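Local coordinates for leucyl-tRNA synthetase subunit alpha (Aquifex aeolicus, PDB 3O0A), which belongs to the enzyme that attaches leucine to its tRNA and, through the CP1 hydrolytic domain modelled here, probably hydrolyses wrongly charged tRNA, at residues K36-D41 with H62-V67; V12-P17 with E30-E35; K180-N185 with G191-T196. One frame throughout, in Å; residues are numbered along the deposited sequence.

Contacts 1 and 2 are buried, apolar neighbours whose centres lie 11 Å apart, and they share one antiparallel sheet. Strands 6-13 and 37-44 pair in it, with Ile38 O 2.8 Å from Val12 N, a probable hydrogen bond. Contact 1 sets helix 64-74 against strand 37-44, while contact 2 sets helix 26-35 against the chain leaving strand 6-13; no direct hydrogen bond spans either. Contact 3 lies on the opposite side of the chain's centre from contact 1, with nearest atoms about 19 Å apart. It is partly buried and held by four hydrogen bonds, as suits two short backbone segments joined by a short connection near the surface.

Contact 1 of 3, residues K36-D41 with H62-V67; sequences KRIYID and HPLVPV
Leu64 reaches with both methyl groups across to Ile38 and Ile40, so that the start of helix 64-74 packs against the antiparallel sheet containing strand 37-44, a helix-on-sheet packing within the editing domain. Residues two apart on a strand face the same way, and the two isoleucines therefore offer neighbouring branches to one leucine. Its CD2 meets CG2 of Ile38 at 4.0 Å, and its CD1 meets CG1 of Ile40 at an equal separation, the leucine running slantwise to each. In Ile38 the touching CG2 is anti to the backbone N (chi1 -60° for CG1), which turns that methyl to Leu64. Beta-branched residues suit an extended strand, and the forked leucine can spread over two of them.

Between the isoleucines, Tyr39 sends its side chain to the other face of the strand but leaves its carbonyl in the interface, with O 3.4 Å from Leu64 CD1. On that far face its OH receives a hydrogen bond from Arg37 NH1, nearly in the guanidinium plane, and is also hydrogen-bonded to Glu35 OE1. Leu58 of strand 55-58 and Leu28 of helix 26-35 also touch Leu64, extending the apolar cluster.

The polar side is served by His62, which precedes the helical turn. Its ring accepts the N-H of Leu64 at ND1, 3.0 Å away and within 4° of the ring plane, a capping bond that satisfies an amide at the helix start and fixes the imidazole's rotation. The other ring nitrogen is then directed at the strand. One water bridges the remaining gap, lying 2.9 Å from His62 NE2 and donating to Asp41 O at 2.8 Å.

Contact 2 of 3, residues V12-P17 with E30-E35; sequences VEIEEP and ETLLKE
Pro17 presses its ring against two consecutive leucines of helix 26-35, and this wedge is the tight part of the contact. Its CB lies 3.9 Å from Leu32 CG and 3.8 Å from Leu33 CD2, while its CG rests 3.7 Å from the carbonyl O of Leu32. A compact, rigid ring suits a place where the chain turns close beside a helix. Leu32 does the deeper work: CG is anti to the backbone N (chi1 178°), which carries CD1 across to Ile14, 3.7 Å from its CB and at similar range from both of its branches. The far end of Ile14 leads away from the helix, so the pair meets at the base of the isoleucine; its side chain also touches Phe20 and Ile71.

The outer side is looser. Leu33 is exposed although one methyl lies on the proline, and Glu15, Glu16 and Lys34 are exposed too, as befits charged residues at a surface. Glu13 points away from the helix and is exposed, its carboxylate in a salt bridge to Lys121.

Inward, Leu32 also touches Ile38 and Val24, and the disulfide Cys23-Cys70 ties the intervening loop to helix 64-74. The whole is a helical connection between two neighbouring antiparallel strands, 6-13 and 37-44, in which helix 26-35 folds back on the chain that leads to it.

Contact 3 of 3, residues K180-N185 with G191-T196; sequences KGTLVN and GLDSET
Ser194 and Gly181 grip each other by two hydrogen bonds. The serine OG accepts from Gly181 N at 3.0 Å, nearly straight (166°), and its own N donates to Gly181 O. With chi1 at 51° the hydroxyl lies between backbone N and carbonyl carbon, which turns it to the glycine; a small polar residue suits this spot. Replacing Ser194 with an alanine would probably leave Gly181 N without its acceptor.

Leu183 has the largest buried area. Its N donates to Leu192 O at 2.8 Å and its O accepts from Gly191 N at 2.9 Å, while its side chain lies beside the opposite backbone, Leu183 CG 3.8 Å from Leu192 O; leucine suits this buried place against the helix. At the positive phi of Gly191 (93°) a side chain would jam against the preceding carbonyl, which calls for glycine. Thr182 and Asp193 form a single beta bridge. The extended chain of Lys180 crosses Glu195 at about a right angle, Lys180 CG 3.7 Å from Glu195 OE2, while Glu195 pairs with Lys198.

Strand 182-183 lies between its antiparallel partner 164-165 and the lead-in to helix 194-207, and Leu183 packs on Ala197 and Ile201 of that helix.

Contact 1 of 3, residues K36-D41 with H62-V67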
ATOM      1  N   LYS A  36       0.289 -19.101  -4.742  1.00 18.68           N
ATOM      2  CA  LYS A  36       0.862 -18.254  -5.798  1.00 18.21           C
ATOM      3  C   LYS A  36       0.725 -16.773  -5.411  1.00 16.26           C
ATOM      4  O   LYS A  36       0.369 -15.917  -6.235  1.00 15.77           O
ATOM      5  CB  LYS A  36       0.251 -18.569  -7.168  1.00 18.86           C
ATOM      6  CG  LYS A  36       0.748 -19.900  -7.763  1.00 20.96           C
ATOM      7  CD  LYS A  36       0.176 -20.121  -9.155  1.00 22.82           C
ATOM      8  CE  LYS A  36       0.913 -21.236  -9.884  1.00 26.20           C
ATOM      9  NZ  LYS A  36       0.293 -21.565 -11.205  1.00 29.63           N
ATOM     10  N   ARG A  37       1.005 -16.507  -4.133  1.00 14.75           N
ATOM     11  CA  ARG A  37       0.908 -15.158  -3.554  1.00 13.46           C
ATOM     12  C   ARG A  37       2.014 -14.888  -2.560  1.00 12.74           C
ATOM     13  O   ARG A  37       2.467 -15.810  -1.879  1.00 12.82           O
ATOM     14  CB  ARG A  37      -0.410 -14.996  -2.796  1.00 13.45           C
ATOM     15  CG  ARG A  37      -1.629 -15.009  -3.661  1.00 15.08           C
ATOM     16  CD  ARG A  37      -2.871 -14.985  -2.798  1.00 15.36           C
ATOM     17  NE  ARG A  37      -4.043 -14.956  -3.662  1.00 17.21           N
ATOM     18  CZ  ARG A  37      -5.295 -14.805  -3.248  1.00 18.43           C
ATOM     19  NH1 ARG A  37      -5.572 -14.677  -1.959  1.00 17.06           N
ATOM     20  NH2 ARG A  37      -6.276 -14.789  -4.142  1.00 19.45           N
ATOM     21  N   ILE A  38       2.420 -13.620  -2.476  1.00 12.08           N
ATOM     22  CA  ILE A  38       3.207 -13.107  -1.352  1.00 12.01           C
ATOM     23  C   ILE A  38       2.365 -12.035  -0.694  1.00 10.95           C
ATOM     24  O   ILE A  38       2.040 -11.034  -1.317  1.00 11.09           O
ATOM     25  CB  ILE A  38       4.572 -12.520  -1.790  1.00 11.83           C
ATOM     26  CG1 ILE A  38       5.432 -13.604  -2.485  1.00 14.71           C
ATOM     27  CG2 ILE A  38       5.308 -11.884  -0.578  1.00 11.53           C
ATOM     28  CD1 ILE A  38       5.959 -14.710  -1.592  1.00 20.36           C
ATOM     29  N   TYR A  39       1.964 -12.266   0.551  1.00 11.12           N
ATOM     30  CA  TYR A  39       1.048 -11.330   1.201  1.00 11.04           C
ATOM     31  C   TYR A  39       1.759 -10.101   1.738  1.00 10.79           C
ATOM     32  O   TYR A  39       2.837 -10.216   2.323  1.00 11.40           O
ATOM     33  CB  TYR A  39       0.292 -12.021   2.330  1.00 12.35           C
ATOM     34  CG  TYR A  39      -0.831 -12.900   1.823  1.00 13.70           C
ATOM     35  CD1 TYR A  39      -2.038 -12.334   1.392  1.00 13.40           C
ATOM     36  CD2 TYR A  39      -0.697 -14.281   1.773  1.00 15.74           C
ATOM     37  CE1 TYR A  39      -3.086 -13.124   0.936  1.00 15.70           C
ATOM     38  CE2 TYR A  39      -1.750 -15.085   1.310  1.00 15.79           C
ATOM     39  CZ  TYR A  39      -2.934 -14.494   0.891  1.00 16.18           C
ATOM     40  OH  TYR A  39      -3.979 -15.260   0.430  1.00 17.21           O
ATOM     41  N   ILE A  40       1.113  -8.945   1.571  1.00  9.99           N
ATOM     42  CA  ILE A  40       1.550  -7.708   2.221  1.00 10.37           C
ATOM     43  C   ILE A  40       0.402  -7.239   3.096  1.00 11.40           C
ATOM     44  O   ILE A  40      -0.547  -6.619   2.615  1.00 11.12           O
ATOM     45  CB  ILE A  40       1.903  -6.628   1.177  1.00 10.71           C
ATOM     46  CG1 ILE A  40       2.957  -7.163   0.203  1.00 12.66           C
ATOM     47  CG2 ILE A  40       2.401  -5.337   1.838  1.00 11.00           C
ATOM     48  CD1 ILE A  40       2.393  -7.876  -0.994  1.00 22.12           C
ATOM     49  N   ASP A  41       0.500  -7.531   4.382  1.00 11.68           N
ATOM     50  CA  ASP A  41      -0.550  -7.117   5.306  1.00 13.35           C
ATOM     51  C   ASP A  41      -0.344  -5.650   5.658  1.00 13.08           C
ATOM     52  O   ASP A  41       0.771  -5.227   6.000  1.00 12.21           O
ATOM     53  CB  ASP A  41      -0.517  -7.940   6.587  1.00 13.61           C
ATOM     54  CG  ASP A  41      -0.870  -9.405   6.374  1.00 17.36           C
ATOM     55  OD1 ASP A  41      -1.498  -9.754   5.346  1.00 19.35           O
ATOM     56  OD2 ASP A  41      -0.517 -10.205   7.272  1.00 21.72           O
ATOM     57  N   HIS A  62      11.318  -2.816   6.300  1.00 12.90           N
ATOM     58  CA  HIS A  62      10.365  -3.929   6.172  1.00 12.65           C
ATOM     59  C   HIS A  62      11.070  -5.136   5.547  1.00 13.06           C
ATOM     60  O   HIS A  62      11.738  -4.990   4.522  1.00 13.14           O
ATOM     61  CB  HIS A  62       9.152  -3.516   5.326  1.00 12.22           C
ATOM     62  CG  HIS A  62       7.972  -4.433   5.474  1.00 11.13           C
ATOM     63  ND1 HIS A  62       7.975  -5.726   4.996  1.00 11.93           N
ATOM     64  CD2 HIS A  62       6.756  -4.247   6.048  1.00 12.00           C
ATOM     65  CE1 HIS A  62       6.818  -6.301   5.273  1.00 11.79           C
ATOM     66  NE2 HIS A  62       6.058  -5.426   5.909  1.00 11.95           N
ATOM     67  N   PRO A  63      10.951  -6.320   6.180  1.00 14.24           N
ATOM     68  CA  PRO A  63      11.590  -7.539   5.673  1.00 14.83           C
ATOM     69  C   PRO A  63      11.251  -7.875   4.212  1.00 13.75           C
ATOM     70  O   PRO A  63      12.031  -8.553   3.536  1.00 14.16           O
ATOM     71  CB  PRO A  63      11.039  -8.632   6.596  1.00 15.54           C
ATOM     72  CG  PRO A  63      10.710  -7.931   7.864  1.00 17.83           C
ATOM     73  CD  PRO A  63      10.231  -6.560   7.448  1.00 15.27           C
ATOM     74  N   LEU A  64      10.100  -7.427   3.723  1.00 12.24           N
ATOM     75  CA  LEU A  64       9.709  -7.754   2.343  1.00 11.05           C
ATOM     76  C   LEU A  64      10.380  -6.868   1.290  1.00 10.63           C
ATOM     77  O   LEU A  64      10.314  -7.138   0.093  1.00  9.41           O
ATOM     78  CB  LEU A  64       8.186  -7.729   2.164  1.00 11.21           C
ATOM     79  CG  LEU A  64       7.387  -8.917   2.706  1.00 11.80           C
ATOM     80  CD1 LEU A  64       5.902  -8.667   2.437  1.00 10.57           C
ATOM     81  CD2 LEU A  64       7.834 -10.236   2.065  1.00 13.44           C
ATOM     82  N   VAL A  65      11.029  -5.792   1.719  1.00  9.95           N
ATOM     83  CA  VAL A  65      11.672  -4.907   0.740  1.00 10.52           C
ATOM     84  C   VAL A  65      12.693  -5.643  -0.154  1.00 11.14           C
ATOM     85  O   VAL A  65      12.578  -5.564  -1.371  1.00 11.36           O
ATOM     86  CB  VAL A  65      12.289  -3.644   1.404  1.00 10.39           C
ATOM     87  CG1 VAL A  65      13.150  -2.893   0.406  1.00 12.97           C
ATOM     88  CG2 VAL A  65      11.172  -2.753   1.931  1.00 12.16           C
ATOM     89  N   PRO A  66      13.680  -6.365   0.435  1.00 11.90           N
ATOM     90  CA  PRO A  66      14.621  -7.087  -0.435  1.00 11.72           C
ATOM     91  C   PRO A  66      13.971  -8.234  -1.215  1.00 11.46           C
ATOM     92  O   PRO A  66      14.348  -8.479  -2.362  1.00 12.28           O
ATOM     93  CB  PRO A  66      15.704  -7.603   0.533  1.00 12.35           C
ATOM     94  CG  PRO A  66      15.089  -7.569   1.878  1.00 14.19           C
ATOM     95  CD  PRO A  66      14.035  -6.497   1.863  1.00 12.19           C
ATOM     96  N   VAL A  67      12.993  -8.903  -0.611  1.00 10.66           N
ATOM     97  CA  VAL A  67      12.276  -9.982  -1.273  1.00  9.95           C
ATOM     98  C   VAL A  67      11.573  -9.457  -2.529  1.00  9.60           C
ATOM     99  O   VAL A  67      11.754  -9.996  -3.630  1.00 10.05           O
ATOM    100  CB  VAL A  67      11.244 -10.649  -0.319  1.00  9.73           C
ATOM    101  CG1 VAL A  67      10.438 -11.705  -1.072  1.00  9.57           C
ATOM    102  CG2 VAL A  67      11.957 -11.270   0.882  1.00 10.98           C
TER
HETATM  103  O   HOH W   1       3.348  -6.343   6.214  1.00 15.73           O

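Contact 2 of 3, residues V12-P17 with E30-E35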
ATOM      1  N   VAL A  12       0.929  -9.858  -3.657  1.00 12.09           N
ATOM      2  CA  VAL A  12       1.534  -9.909  -4.979  1.00 12.06           C
ATOM      3  C   VAL A  12       1.280 -11.297  -5.543  1.00 13.19           C
ATOM      4  O   VAL A  12       1.714 -12.302  -4.962  1.00 13.22           O
ATOM      5  CB  VAL A  12       3.046  -9.609  -4.920  1.00 12.27           C
ATOM      6  CG1 VAL A  12       3.669  -9.754  -6.287  1.00 11.69           C
ATOM      7  CG2 VAL A  12       3.300  -8.211  -4.357  1.00 12.89           C
ATOM      8  N   GLU A  13       0.549 -11.344  -6.657  1.00 13.42           N
ATOM      9  CA  GLU A  13       0.329 -12.600  -7.369  1.00 15.25           C
ATOM     10  C   GLU A  13       1.589 -12.999  -8.121  1.00 16.00           C
ATOM     11  O   GLU A  13       2.202 -12.171  -8.805  1.00 15.66           O
ATOM     12  CB  GLU A  13      -0.815 -12.453  -8.362  1.00 15.70           C
ATOM     13  CG  GLU A  13      -2.156 -12.176  -7.713  1.00 16.59           C
ATOM     14  CD  GLU A  13      -3.225 -11.915  -8.747  1.00 21.28           C
ATOM     15  OE1 GLU A  13      -3.179 -12.570  -9.810  1.00 23.27           O
ATOM     16  OE2 GLU A  13      -4.076 -11.026  -8.527  1.00 21.79           O
ATOM     17  N   ILE A  14       1.972 -14.264  -7.980  1.00 16.67           N
ATOM     18  CA  ILE A  14       3.144 -14.804  -8.675  1.00 17.91           C
ATOM     19  C   ILE A  14       2.734 -16.065  -9.432  1.00 19.65           C
ATOM     20  O   ILE A  14       2.564 -17.132  -8.830  1.00 20.03           O
ATOM     21  CB  ILE A  14       4.300 -15.117  -7.686  1.00 16.98           C
ATOM     22  CG1 ILE A  14       4.763 -13.859  -6.924  1.00 17.54           C
ATOM     23  CG2 ILE A  14       5.472 -15.799  -8.406  1.00 18.60           C
ATOM     24  CD1 ILE A  14       5.412 -12.807  -7.794  1.00 17.28           C
ATOM     25  N   GLU A  15       2.589 -15.910 -10.746  1.00 21.21           N
ATOM     26  CA  GLU A  15       2.061 -16.936 -11.656  1.00 23.82           C
ATOM     27  C   GLU A  15       3.017 -18.119 -11.841  1.00 24.12           C
ATOM     28  O   GLU A  15       2.584 -19.266 -12.026  1.00 24.48           O
ATOM     29  CB  GLU A  15       1.738 -16.279 -13.006  1.00 24.95           C
ATOM     30  CG  GLU A  15       1.309 -17.215 -14.131  1.00 30.21           C
ATOM     31  CD  GLU A  15      -0.070 -17.820 -13.908  1.00 35.04           C
ATOM     32  OE1 GLU A  15      -0.974 -17.104 -13.413  1.00 37.23           O
ATOM     33  OE2 GLU A  15      -0.249 -19.013 -14.235  1.00 38.19           O
ATOM     34  N   GLU A  16       4.313 -17.831 -11.791  1.00 23.33           N
ATOM     35  CA  GLU A  16       5.338 -18.851 -11.996  1.00 24.26           C
ATOM     36  C   GLU A  16       6.305 -18.870 -10.802  1.00 22.18           C
ATOM     37  O   GLU A  16       7.422 -18.379 -10.907  1.00 21.40           O
ATOM     38  CB  GLU A  16       6.093 -18.579 -13.298  1.00 24.88           C
ATOM     39  CG  GLU A  16       5.254 -18.727 -14.571  1.00 27.62           C
ATOM     40  CD  GLU A  16       6.104 -18.743 -15.835  1.00 29.49           C
ATOM     41  OE1 GLU A  16       6.842 -17.757 -16.074  1.00 33.45           O
ATOM     42  OE2 GLU A  16       6.044 -19.752 -16.578  1.00 33.78           O
ATOM     43  N   PRO A  17       5.875 -19.442  -9.658  1.00 21.49           N
ATOM     44  CA  PRO A  17       6.696 -19.367  -8.440  1.00 19.95           C
ATOM     45  C   PRO A  17       8.138 -19.891  -8.579  1.00 18.89           C
ATOM     46  O   PRO A  17       9.043 -19.328  -7.957  1.00 17.43           O
ATOM     47  CB  PRO A  17       5.913 -20.224  -7.439  1.00 20.66           C
ATOM     48  CG  PRO A  17       4.505 -20.172  -7.926  1.00 22.68           C
ATOM     49  CD  PRO A  17       4.632 -20.201  -9.423  1.00 22.20           C
ATOM     50  N   GLU A  30       5.955 -21.854   1.366  1.00 20.70           N
ATOM     51  CA  GLU A  30       4.721 -22.624   1.455  1.00 22.38           C
ATOM     52  C   GLU A  30       3.555 -21.853   0.813  1.00 21.16           C
ATOM     53  O   GLU A  30       2.863 -22.382  -0.054  1.00 21.71           O
ATOM     54  CB  GLU A  30       4.424 -22.949   2.924  1.00 23.06           C
ATOM     55  CG  GLU A  30       5.378 -23.957   3.594  1.00 27.13           C
ATOM     56  CD  GLU A  30       6.732 -23.385   4.017  1.00 29.73           C
ATOM     57  OE1 GLU A  30       6.959 -22.140   3.934  1.00 25.57           O
ATOM     58  OE2 GLU A  30       7.581 -24.216   4.449  1.00 33.13           O
ATOM     59  N   THR A  31       3.377 -20.592   1.209  1.00 19.74           N
ATOM     60  CA  THR A  31       2.298 -19.753   0.676  1.00 18.85           C
ATOM     61  C   THR A  31       2.505 -19.440  -0.805  1.00 18.50           C
ATOM     62  O   THR A  31       1.544 -19.433  -1.596  1.00 18.43           O
ATOM     63  CB  THR A  31       2.140 -18.457   1.518  1.00 18.26           C
ATOM     64  OG1 THR A  31       1.715 -18.816   2.842  1.00 20.74           O
ATOM     65  CG2 THR A  31       1.115 -17.512   0.919  1.00 16.67           C
ATOM     66  N   LEU A  32       3.757 -19.169  -1.177  1.00 17.50           N
ATOM     67  CA  LEU A  32       4.090 -18.877  -2.559  1.00 17.69           C
ATOM     68  C   LEU A  32       3.709 -20.048  -3.466  1.00 18.64           C
ATOM     69  O   LEU A  32       3.080 -19.861  -4.498  1.00 18.16           O
ATOM     70  CB  LEU A  32       5.579 -18.557  -2.703  1.00 17.79           C
ATOM     71  CG  LEU A  32       6.065 -18.265  -4.125  1.00 18.05           C
ATOM     72  CD1 LEU A  32       5.373 -17.048  -4.712  1.00 19.12           C
ATOM     73  CD2 LEU A  32       7.582 -18.085  -4.146  1.00 18.16           C
ATOM     74  N   LEU A  33       4.102 -21.259  -3.079  1.00 19.54           N
ATOM     75  CA  LEU A  33       3.827 -22.422  -3.925  1.00 21.49           C
ATOM     76  C   LEU A  33       2.352 -22.847  -3.918  1.00 22.16           C
ATOM     77  O   LEU A  33       1.812 -23.228  -4.962  1.00 23.10           O
ATOM     78  CB  LEU A  33       4.746 -23.595  -3.568  1.00 22.56           C
ATOM     79  CG  LEU A  33       6.245 -23.405  -3.809  1.00 23.08           C
ATOM     80  CD1 LEU A  33       6.980 -24.587  -3.213  1.00 25.72           C
ATOM     81  CD2 LEU A  33       6.577 -23.262  -5.293  1.00 25.28           C
ATOM     82  N   LYS A  34       1.707 -22.769  -2.758  1.00 22.07           N
ATOM     83  CA  LYS A  34       0.324 -23.221  -2.613  1.00 23.61           C
ATOM     84  C   LYS A  34      -0.669 -22.189  -3.121  1.00 22.52           C
ATOM     85  O   LYS A  34      -1.645 -22.543  -3.773  1.00 22.94           O
ATOM     86  CB  LYS A  34      -0.017 -23.556  -1.155  1.00 23.48           C
ATOM     87  CG  LYS A  34       0.725 -24.737  -0.565  1.00 26.89           C
ATOM     88  CD  LYS A  34       0.277 -25.009   0.884  1.00 27.34           C
ATOM     89  CE  LYS A  34       1.174 -26.042   1.572  1.00 31.22           C
ATOM     90  NZ  LYS A  34       0.775 -27.436   1.239  1.00 33.64           N
ATOM     91  N   GLU A  35      -0.427 -20.918  -2.809  1.00 20.90           N
ATOM     92  CA  GLU A  35      -1.384 -19.862  -3.145  1.00 20.36           C
ATOM     93  C   GLU A  35      -0.971 -18.976  -4.311  1.00 19.10           C
ATOM     94  O   GLU A  35      -1.789 -18.185  -4.803  1.00 17.76           O
ATOM     95  CB  GLU A  35      -1.673 -18.972  -1.930  1.00 19.94           C
ATOM     96  CG  GLU A  35      -2.270 -19.695  -0.720  1.00 21.37           C
ATOM     97  CD  GLU A  35      -2.812 -18.720   0.307  1.00 21.32           C
ATOM     98  OE1 GLU A  35      -3.531 -17.768  -0.078  1.00 23.92           O
ATOM     99  OE2 GLU A  35      -2.525 -18.905   1.505  1.00 25.07           O
TER

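Contact 3 of 3, residues K180-N185 with G191-T196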
ATOM      1  N   LYS A 180     -15.111  13.112   6.209  1.00 29.97           N
ATOM      2  CA  LYS A 180     -16.168  12.136   5.931  1.00 29.74           C
ATOM      3  C   LYS A 180     -16.885  12.438   4.614  1.00 29.55           C
ATOM      4  O   LYS A 180     -16.861  13.566   4.123  1.00 30.36           O
ATOM      5  CB  LYS A 180     -17.169  12.101   7.100  1.00 30.49           C
ATOM      6  CG  LYS A 180     -16.532  11.720   8.442  1.00 30.61           C
ATOM      7  CD  LYS A 180     -17.517  11.751   9.606  1.00 33.13           C
ATOM      8  CE  LYS A 180     -16.770  11.701  10.940  1.00 36.09           C
ATOM      9  NZ  LYS A 180     -17.688  11.835  12.111  1.00 38.73           N
ATOM     10  N   GLY A 181     -17.526  11.422   4.043  1.00 28.83           N
ATOM     11  CA  GLY A 181     -18.290  11.592   2.812  1.00 29.33           C
ATOM     12  C   GLY A 181     -19.115  10.372   2.456  1.00 28.58           C
ATOM     13  O   GLY A 181     -19.436   9.564   3.321  1.00 28.55           O
ATOM     14  N   THR A 182     -19.486  10.254   1.187  1.00 28.39           N
ATOM     15  CA  THR A 182     -20.149   9.049   0.705  1.00 27.76           C
ATOM     16  C   THR A 182     -19.242   8.389  -0.315  1.00 26.24           C
ATOM     17  O   THR A 182     -18.523   9.064  -1.065  1.00 25.86           O
ATOM     18  CB  THR A 182     -21.552   9.303   0.094  1.00 29.02           C
ATOM     19  OG1 THR A 182     -21.437  10.148  -1.051  1.00 32.32           O
ATOM     20  CG2 THR A 182     -22.479   9.960   1.111  1.00 30.28           C
ATOM     21  N   LEU A 183     -19.261   7.065  -0.335  1.00 24.80           N
ATOM     22  CA  LEU A 183     -18.338   6.348  -1.196  1.00 23.78           C
ATOM     23  C   LEU A 183     -18.695   6.439  -2.665  1.00 24.03           C
ATOM     24  O   LEU A 183     -19.870   6.438  -3.042  1.00 24.64           O
ATOM     25  CB  LEU A 183     -18.210   4.876  -0.787  1.00 22.79           C
ATOM     26  CG  LEU A 183     -17.573   4.528   0.566  1.00 23.99           C
ATOM     27  CD1 LEU A 183     -17.087   3.090   0.520  1.00 20.36           C
ATOM     28  CD2 LEU A 183     -16.453   5.443   0.990  1.00 26.68           C
ATOM     29  N   VAL A 184     -17.642   6.524  -3.475  1.00 23.76           N
ATOM     30  CA  VAL A 184     -17.713   6.431  -4.927  1.00 24.13           C
ATOM     31  C   VAL A 184     -16.555   5.539  -5.350  1.00 23.14           C
ATOM     32  O   VAL A 184     -15.643   5.299  -4.556  1.00 21.80           O
ATOM     33  CB  VAL A 184     -17.576   7.816  -5.604  1.00 25.20           C
ATOM     34  CG1 VAL A 184     -18.851   8.638  -5.426  1.00 27.65           C
ATOM     35  CG2 VAL A 184     -16.350   8.563  -5.070  1.00 24.79           C
ATOM     36  N   ASN A 185     -16.578   5.044  -6.586  1.00 23.42           N
ATOM     37  CA  ASN A 185     -15.515   4.160  -7.092  1.00 22.73           C
ATOM     38  C   ASN A 185     -15.262   2.949  -6.181  1.00 21.21           C
ATOM     39  O   ASN A 185     -14.148   2.398  -6.131  1.00 20.67           O
ATOM     40  CB  ASN A 185     -14.213   4.946  -7.340  1.00 23.15           C
ATOM     41  CG  ASN A 185     -14.262   5.762  -8.618  1.00 26.49           C
ATOM     42  OD1 ASN A 185     -14.769   5.294  -9.637  1.00 29.61           O
ATOM     43  ND2 ASN A 185     -13.736   6.986  -8.573  1.00 26.44           N
ATOM     44  N   GLY A 191     -22.189   4.866  -2.405  1.00 24.15           N
ATOM     45  CA  GLY A 191     -23.298   5.555  -1.762  1.00 25.63           C
ATOM     46  C   GLY A 191     -23.345   5.478  -0.246  1.00 25.68           C
ATOM     47  O   GLY A 191     -24.067   6.255   0.392  1.00 26.21           O
ATOM     48  N   LEU A 192     -22.586   4.552   0.340  1.00 24.58           N
ATOM     49  CA  LEU A 192     -22.520   4.435   1.801  1.00 24.74           C
ATOM     50  C   LEU A 192     -21.796   5.626   2.404  1.00 25.76           C
ATOM     51  O   LEU A 192     -20.820   6.124   1.828  1.00 25.03           O
ATOM     52  CB  LEU A 192     -21.775   3.162   2.225  1.00 23.64           C
ATOM     53  CG  LEU A 192     -22.327   1.771   1.909  1.00 22.63           C
ATOM     54  CD1 LEU A 192     -21.438   0.734   2.588  1.00 20.40           C
ATOM     55  CD2 LEU A 192     -23.792   1.638   2.350  1.00 22.86           C
ATOM     56  N   ASP A 193     -22.274   6.067   3.567  1.00 27.07           N
ATOM     57  CA  ASP A 193     -21.542   7.020   4.391  1.00 28.10           C
ATOM     58  C   ASP A 193     -20.250   6.359   4.815  1.00 26.65           C
ATOM     59  O   ASP A 193     -20.221   5.160   5.125  1.00 25.88           O
ATOM     60  CB  ASP A 193     -22.351   7.436   5.624  1.00 29.52           C
ATOM     61  CG  ASP A 193     -23.702   8.035   5.267  1.00 33.87           C
ATOM     62  OD1 ASP A 193     -23.816   8.728   4.226  1.00 37.68           O
ATOM     63  OD2 ASP A 193     -24.662   7.819   6.040  1.00 36.89           O
ATOM     64  N   SER A 194     -19.174   7.136   4.816  1.00 26.28           N
ATOM     65  CA  SER A 194     -17.841   6.560   4.961  1.00 24.69           C
ATOM     66  C   SER A 194     -17.626   5.882   6.313  1.00 24.47           C
ATOM     67  O   SER A 194     -16.940   4.861   6.384  1.00 23.00           O
ATOM     68  CB  SER A 194     -16.752   7.594   4.645  1.00 25.07           C
ATOM     69  OG  SER A 194     -16.935   8.810   5.359  1.00 26.28           O
ATOM     70  N   GLU A 195     -18.235   6.405   7.378  1.00 25.16           N
ATOM     71  CA  GLU A 195     -18.111   5.752   8.692  1.00 25.76           C
ATOM     72  C   GLU A 195     -18.745   4.357   8.699  1.00 24.31           C
ATOM     73  O   GLU A 195     -18.129   3.394   9.168  1.00 23.98           O
ATOM     74  CB  GLU A 195     -18.647   6.626   9.839  1.00 26.87           C
ATOM     75  CG  GLU A 195     -17.857   7.914  10.086  1.00 31.79           C
ATOM     76  CD  GLU A 195     -16.362   7.678  10.297  1.00 35.12           C
ATOM     77  OE1 GLU A 195     -15.992   6.902  11.208  1.00 37.14           O
ATOM     78  OE2 GLU A 195     -15.558   8.273   9.546  1.00 36.95           O
ATOM     79  N   THR A 196     -19.951   4.248   8.142  1.00 24.14           N
ATOM     80  CA  THR A 196     -20.620   2.952   7.972  1.00 22.81           C
ATOM     81  C   THR A 196     -19.787   2.004   7.102  1.00 21.43           C
ATOM     82  O   THR A 196     -19.676   0.804   7.391  1.00 20.50           O
ATOM     83  CB  THR A 196     -22.019   3.127   7.361  1.00 24.06           C
ATOM     84  OG1 THR A 196     -22.805   3.977   8.208  1.00 23.83           O
ATOM     85  CG2 THR A 196     -22.726   1.772   7.214  1.00 23.17           C
TER